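Local structure of DUF1893 domain-containing protein (Thermotoga maritima, 1VK9) at residues Leu18-Lys23 and Leu33-Arg38. The protein is of unknown function but has a cytidine deaminase-like fold and binds zinc ions. Numbering follows the deposited sequence.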
# COMPACT_ATOMS: atom_id res chain seq x y z
N LEU A 18 -2.92 2.95 -14.93
CA LEU A 18 -1.64 2.66 -14.30
C LEU A 18 -0.58 3.43 -15.06
O LEU A 18 0.20 4.14 -14.45
CB LEU A 18 -1.35 1.16 -14.32
CG LEU A 18 -0.04 0.74 -13.64
CD1 LEU A 18 0.04 1.34 -12.25
CD2 LEU A 18 0.09 -0.77 -13.60
N ARG A 19 -0.58 3.30 -16.38
CA ARG A 19 0.35 4.03 -17.25
C ARG A 19 0.35 5.53 -16.92
O ARG A 19 1.41 6.12 -16.77
CB ARG A 19 -0.03 3.83 -18.71
CG ARG A 19 1.13 3.59 -19.67
CD ARG A 19 0.69 3.55 -21.13
NE ARG A 19 1.74 2.98 -21.97
N SER A 20 -0.83 6.12 -16.80
CA SER A 20 -0.97 7.54 -16.49
C SER A 20 -0.50 7.92 -15.10
O SER A 20 0.11 8.96 -14.90
CB SER A 20 -2.44 7.96 -16.63
OG SER A 20 -2.76 8.19 -17.99
N ALA A 21 -0.81 7.07 -14.12
CA ALA A 21 -0.45 7.36 -12.74
C ALA A 21 1.05 7.29 -12.56
O ALA A 21 1.62 8.04 -11.78
CB ALA A 21 -1.15 6.40 -11.79
N LEU A 22 1.70 6.39 -13.31
CA LEU A 22 3.14 6.17 -13.21
C LEU A 22 3.86 7.40 -13.74
O LEU A 22 4.82 7.88 -13.13
CB LEU A 22 3.57 4.91 -13.98
CG LEU A 22 3.24 3.49 -13.44
CD1 LEU A 22 3.46 2.41 -14.51
CD2 LEU A 22 4.01 3.15 -12.20
N LYS A 23 3.38 7.93 -14.88
CA LYS A 23 3.89 9.18 -15.45
C LYS A 23 3.85 10.34 -14.44
O LYS A 23 4.78 11.14 -14.41
CB LYS A 23 3.11 9.56 -16.73
CG LYS A 23 3.59 8.84 -18.00
CD LYS A 23 4.03 9.86 -19.08
CE LYS A 23 3.45 9.56 -20.48
NZ LYS A 23 2.04 9.06 -20.45
N LEU A 33 0.90 7.60 -4.04
CA LEU A 33 -0.09 8.23 -4.89
C LEU A 33 -1.35 7.36 -4.92
O LEU A 33 -1.24 6.12 -5.03
CB LEU A 33 0.45 8.40 -6.31
CG LEU A 33 -0.52 8.77 -7.42
CD1 LEU A 33 -0.98 10.19 -7.28
CD2 LEU A 33 0.15 8.59 -8.75
N ALA A 34 -2.52 7.99 -4.78
CA ALA A 34 -3.77 7.31 -5.11
C ALA A 34 -4.40 7.99 -6.32
O ALA A 34 -4.48 9.23 -6.38
CB ALA A 34 -4.71 7.26 -3.95
N TYR A 35 -4.82 7.19 -7.30
CA TYR A 35 -5.23 7.69 -8.61
C TYR A 35 -6.54 7.05 -9.13
O TYR A 35 -6.72 5.83 -9.07
CB TYR A 35 -4.10 7.48 -9.61
CG TYR A 35 -4.31 8.08 -10.98
CD1 TYR A 35 -3.99 9.42 -11.24
CD2 TYR A 35 -4.79 7.31 -12.04
CE1 TYR A 35 -4.16 9.98 -12.52
CE2 TYR A 35 -4.97 7.85 -13.31
CZ TYR A 35 -4.65 9.19 -13.54
OH TYR A 35 -4.82 9.71 -14.80
N SER A 36 -7.45 7.89 -9.63
CA SER A 36 -8.75 7.39 -10.10
C SER A 36 -9.05 7.78 -11.55
O SER A 36 -10.10 7.48 -12.08
CB SER A 36 -9.86 7.89 -9.19
OG SER A 36 -10.02 9.29 -9.36
N GLY A 37 -8.10 8.43 -12.19
CA GLY A 37 -8.36 9.04 -13.48
C GLY A 37 -7.82 10.43 -13.30
O GLY A 37 -7.27 11.02 -14.23
N ARG A 38 -8.01 10.95 -12.09
CA ARG A 38 -7.25 12.08 -11.61
C ARG A 38 -6.53 11.68 -10.32
O ARG A 38 -6.84 10.65 -9.71
CB ARG A 38 -8.15 13.31 -11.44
CG ARG A 38 -8.87 13.46 -10.13
CD ARG A 38 -10.10 14.36 -10.21
NE ARG A 38 -11.21 13.74 -9.48
CZ ARG A 38 -11.50 14.00 -8.21
NH1 ARG A 38 -10.80 14.89 -7.53
NH2 ARG A 38 -12.51 13.36 -7.62
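Helix 18-23 runs roughly antiparallel to strand 33-35, at 144°, the two axes coming within 9.4 Å, with Ala21 set against Tyr35 and Leu33. No hydrogen bond crosses this interface; the main contact is a CH-pi one, the methyl CB of Ala21 lying over one face of the Tyr35 ring, 4.0 Å from the centroid and nearest the CG end. With CG anti to the backbone N (chi1 -173°), the tyrosine extends its ring alongside the helix, and its OH comes 3.5 Å from CB of Ser20. On the opposite face the turn after the strand brings Gly37 N 3.3 Å above the ring plane, displaced toward the rim. Helix 15-27 packs here on the mixed sheet of the cytidine deaminase-like fold, against the first strand of the hairpin 32-35/39-43, and Ala21 also touches Leu65 and Ile67 of the neighbouring strand 65-68. Replacing Tyr35 with an alanine would probably strip Ala21 of its aromatic cover and open a gap between helix and turn. Leu33 adds a second apolar touch, its CD2 methyl lying 4.0 Å from CB of Ala21, while its side chain also packs on Phe25, farther along the same helix.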